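Local coordinates for protein ArCE4A (Arthrobacter sp. AW19M34-1, PDB 5LFZ) that probably removes acetyl groups from chitin-like or related N-acetylated polysaccharides, as a metal-dependent deacetylase of carbohydrate esterase family 4, at residues I97-V101 and Y130-Y136. Numbering follows the deposited sequence.
Sequences IEHEV and YDRLIPY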
ATOM      1  N   ILE A  97      16.546  -5.730  10.991  1.00 28.99           N
ATOM      2  CA  ILE A  97      15.898  -4.763  10.114  1.00 28.24           C
ATOM      3  C   ILE A  97      16.511  -4.809   8.715  1.00 27.86           C
ATOM      4  O   ILE A  97      15.796  -4.702   7.721  1.00 29.48           O
ATOM      5  CB  ILE A  97      15.991  -3.337  10.684  1.00 30.74           C
ATOM      6  CG1 ILE A  97      15.289  -3.275  12.049  1.00 33.79           C
ATOM      7  CG2 ILE A  97      15.385  -2.328   9.713  1.00 32.99           C
ATOM      8  CD1 ILE A  97      15.380  -1.923  12.728  1.00 33.29           C
ATOM      9  N   GLU A  98      17.832  -4.979   8.642  1.00 32.12           N
ATOM     10  CA  GLU A  98      18.516  -5.133   7.356  1.00 32.84           C
ATOM     11  C   GLU A  98      17.950  -6.296   6.550  1.00 31.08           C
ATOM     12  O   GLU A  98      17.691  -6.165   5.357  1.00 29.19           O
ATOM     13  CB  GLU A  98      20.020  -5.349   7.549  1.00 40.49           C
ATOM     14  CG  GLU A  98      20.803  -4.116   7.935  1.00 50.73           C
ATOM     15  CD  GLU A  98      22.265  -4.432   8.214  1.00 64.89           C
ATOM     16  OE1 GLU A  98      22.713  -5.551   7.874  1.00 61.27           O
ATOM     17  OE2 GLU A  98      22.964  -3.560   8.770  1.00 73.18           O
ATOM     18  N   HIS A  99      17.770  -7.436   7.213  1.00 32.85           N
ATOM     19  CA  HIS A  99      17.201  -8.615   6.568  1.00 34.92           C
ATOM     20  C   HIS A  99      15.797  -8.342   6.037  1.00 29.50           C
ATOM     21  O   HIS A  99      15.498  -8.645   4.889  1.00 31.31           O
ATOM     22  CB  HIS A  99      17.166  -9.799   7.534  1.00 39.39           C
ATOM     23  CG  HIS A  99      18.521 -10.276   7.952  1.00 50.95           C
ATOM     24  ND1 HIS A  99      19.641 -10.109   7.166  1.00 50.98           N
ATOM     25  CD2 HIS A  99      18.939 -10.917   9.069  1.00 51.40           C
ATOM     26  CE1 HIS A  99      20.691 -10.622   7.781  1.00 49.77           C
ATOM     27  NE2 HIS A  99      20.291 -11.121   8.938  1.00 55.47           N
ATOM     28  N   GLU A 100      14.939  -7.767   6.874  1.00 31.18           N
ATOM     29  CA  GLU A 100      13.561  -7.490   6.478  1.00 29.43           C
ATOM     30  C   GLU A 100      13.489  -6.603   5.237  1.00 28.05           C
ATOM     31  O   GLU A 100      12.682  -6.840   4.341  1.00 29.20           O
ATOM     32  CB  GLU A 100      12.796  -6.831   7.624  1.00 26.94           C
ATOM     33  CG  GLU A 100      12.578  -7.726   8.836  1.00 30.25           C
ATOM     34  CD  GLU A 100      11.734  -8.944   8.521  1.00 31.53           C
ATOM     35  OE1 GLU A 100      10.916  -8.882   7.580  1.00 30.75           O
ATOM     36  OE2 GLU A 100      11.885  -9.966   9.226  1.00 38.92           O
ATOM     37  N   VAL A 101      14.329  -5.578   5.191  1.00 26.20           N
ATOM     38  CA  VAL A 101      14.370  -4.694   4.033  1.00 25.28           C
ATOM     39  C   VAL A 101      14.962  -5.403   2.811  1.00 27.23           C
ATOM     40  O   VAL A 101      14.336  -5.480   1.749  1.00 23.42           O
ATOM     41  CB  VAL A 101      15.193  -3.423   4.332  1.00 29.30           C
ATOM     42  CG1 VAL A 101      15.442  -2.630   3.055  1.00 30.77           C
ATOM     43  CG2 VAL A 101      14.486  -2.566   5.383  1.00 29.61           C
ATOM     44  N   TYR A 130      14.993   3.415  14.605  1.00 39.45           N
ATOM     45  CA  TYR A 130      14.873   2.301  13.669  1.00 31.87           C
ATOM     46  C   TYR A 130      14.736   2.804  12.239  1.00 32.78           C
ATOM     47  O   TYR A 130      15.323   2.243  11.314  1.00 36.79           O
ATOM     48  CB  TYR A 130      13.667   1.419  14.021  1.00 30.65           C
ATOM     49  CG  TYR A 130      13.586   1.049  15.479  1.00 33.64           C
ATOM     50  CD1 TYR A 130      14.352   0.013  15.997  1.00 34.23           C
ATOM     51  CD2 TYR A 130      12.737   1.732  16.340  1.00 36.64           C
ATOM     52  CE1 TYR A 130      14.286  -0.327  17.330  1.00 31.12           C
ATOM     53  CE2 TYR A 130      12.662   1.398  17.677  1.00 36.41           C
ATOM     54  CZ  TYR A 130      13.436   0.368  18.165  1.00 32.92           C
ATOM     55  OH  TYR A 130      13.365   0.029  19.495  1.00 34.47           O
ATOM     56  N   ASP A 131      13.966   3.873  12.069  1.00 34.25           N
ATOM     57  CA  ASP A 131      13.608   4.367  10.741  1.00 36.45           C
ATOM     58  C   ASP A 131      14.832   4.814   9.954  1.00 36.17           C
ATOM     59  O   ASP A 131      14.852   4.743   8.727  1.00 33.50           O
ATOM     60  CB  ASP A 131      12.606   5.518  10.852  1.00 33.49           C
ATOM     61  CG  ASP A 131      11.364   5.136  11.638  1.00 33.81           C
ATOM     62  OD1 ASP A 131      11.155   3.928  11.863  1.00 36.79           O
ATOM     63  OD2 ASP A 131      10.598   6.042  12.027  1.00 36.47           O
ATOM     64  N   ARG A 132      15.859   5.257  10.669  1.00 35.57           N
ATOM     65  CA  ARG A 132      17.084   5.735  10.037  1.00 37.69           C
ATOM     66  C   ARG A 132      17.772   4.635   9.223  1.00 36.93           C
ATOM     67  O   ARG A 132      18.620   4.915   8.372  1.00 38.73           O
ATOM     68  CB  ARG A 132      18.039   6.284  11.098  1.00 44.29           C
ATOM     69  CG  ARG A 132      18.672   5.208  11.950  1.00 47.41           C
ATOM     70  CD  ARG A 132      19.160   5.757  13.273  1.00 53.34           C
ATOM     71  NE  ARG A 132      19.812   4.717  14.061  1.00 62.48           N
ATOM     72  CZ  ARG A 132      21.117   4.476  14.025  1.00 65.38           C
ATOM     73  NH1 ARG A 132      21.898   5.209  13.247  1.00 66.35           N
ATOM     74  NH2 ARG A 132      21.640   3.509  14.767  1.00 67.10           N
ATOM     75  N   LEU A 133      17.395   3.386   9.481  1.00 36.97           N
ATOM     76  CA  LEU A 133      17.968   2.240   8.780  1.00 37.52           C
ATOM     77  C   LEU A 133      17.188   1.878   7.519  1.00 41.92           C
ATOM     78  O   LEU A 133      17.587   0.990   6.767  1.00 48.64           O
ATOM     79  CB  LEU A 133      18.022   1.030   9.711  1.00 39.30           C
ATOM     80  CG  LEU A 133      18.851   1.196  10.981  1.00 46.29           C
ATOM     81  CD1 LEU A 133      18.832  -0.089  11.798  1.00 48.66           C
ATOM     82  CD2 LEU A 133      20.276   1.599  10.620  1.00 46.38           C
ATOM     83  N   ILE A 134      16.076   2.562   7.291  1.00 37.49           N
ATOM     84  CA  ILE A 134      15.212   2.237   6.162  1.00 32.14           C
ATOM     85  C   ILE A 134      15.437   3.227   5.026  1.00 30.90           C
ATOM     86  O   ILE A 134      15.259   4.433   5.199  1.00 33.02           O
ATOM     87  CB  ILE A 134      13.739   2.222   6.592  1.00 30.57           C
ATOM     88  CG1 ILE A 134      13.511   1.081   7.588  1.00 34.16           C
ATOM     89  CG2 ILE A 134      12.817   2.063   5.391  1.00 31.58           C
ATOM     90  CD1 ILE A 134      12.305   1.260   8.445  1.00 45.30           C
ATOM     91  N   PRO A 135      15.830   2.714   3.851  1.00 30.42           N
ATOM     92  CA  PRO A 135      16.288   3.541   2.731  1.00 33.04           C
ATOM     93  C   PRO A 135      15.150   4.170   1.929  1.00 34.25           C
ATOM     94  O   PRO A 135      15.395   4.719   0.855  1.00 30.10           O
ATOM     95  CB  PRO A 135      17.067   2.543   1.873  1.00 34.87           C
ATOM     96  CG  PRO A 135      16.349   1.256   2.084  1.00 32.44           C
ATOM     97  CD  PRO A 135      15.842   1.279   3.514  1.00 32.05           C
ATOM     98  N   TYR A 136      13.929   4.086   2.455  1.00 28.58           N
ATOM     99  CA  TYR A 136      12.731   4.582   1.779  1.00 30.64           C
ATOM    100  C   TYR A 136      11.899   5.428   2.736  1.00 25.66           C
ATOM    101  O   TYR A 136      12.002   5.268   3.949  1.00 28.15           O
ATOM    102  CB  TYR A 136      11.872   3.414   1.255  1.00 25.68           C
ATOM    103  CG  TYR A 136      12.649   2.338   0.528  1.00 25.09           C
ATOM    104  CD1 TYR A 136      13.370   2.638  -0.616  1.00 31.63           C
ATOM    105  CD2 TYR A 136      12.659   1.022   0.985  1.00 28.64           C
ATOM    106  CE1 TYR A 136      14.086   1.670  -1.285  1.00 38.88           C
ATOM    107  CE2 TYR A 136      13.377   0.037   0.313  1.00 32.71           C
ATOM    108  CZ  TYR A 136      14.088   0.371  -0.823  1.00 33.34           C
ATOM    109  OH  TYR A 136      14.825  -0.570  -1.516  1.00 36.30           O
TER
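Ile97, on helix 94-112, drives its side chain into the bend that follows helix 128-131. Its CB points at residues 130-136, and from there the two branches part. The short one turns to Ile134, where Ile97 CG2 lies a loose 4.4 Å from Ile134 CG1. The longer branch leaves CB beside the backbone N (chi1 -61°) and runs on extended through CG1 (chi2 177°), which carries CD1 into the angle between Tyr130 and Leu133. There Ile97 CD1 comes to the edge of the Tyr130 ring, near its plane and 3.9 Å from Tyr130 CD1, and also touches Tyr130 CB; the two side chains cross at about a right angle. Leu133 CD1 meets the same methyl, Ile97 CD1, at 4.0 Å.

One helical turn on, Val101 continues the apolar row. Val101 CG1, anti to the backbone N (chi1 170°), meets Pro135 tip to tip, 4.0 Å from Pro135 CD, while Val101 CG2 approaches CG1 of Ile134. Val101 CG1 also comes obliquely to the Tyr136 ring, 4.3 Å from Tyr136 CE2. Pro135 CG sits over the centre of one face of that ring, 3.6 Å above its plane, and Tyr136 OH is hydrogen-bonded to Asp105, further along helix 94-112.

No hydrogen bond spans the two segments. The bend keeps its shape through a type I turn from Asp131 to Ile134, closed by Ile134 N to Asp131 O at 2.9 Å. The side chain of Ile134 lies about 14 Å from the bound nickel. Helix 94-112 thus packs through apolar side chains on the loop after helix 128-131, at the periphery of the distorted (beta/alpha) barrel characteristic of CE4 deacetylases.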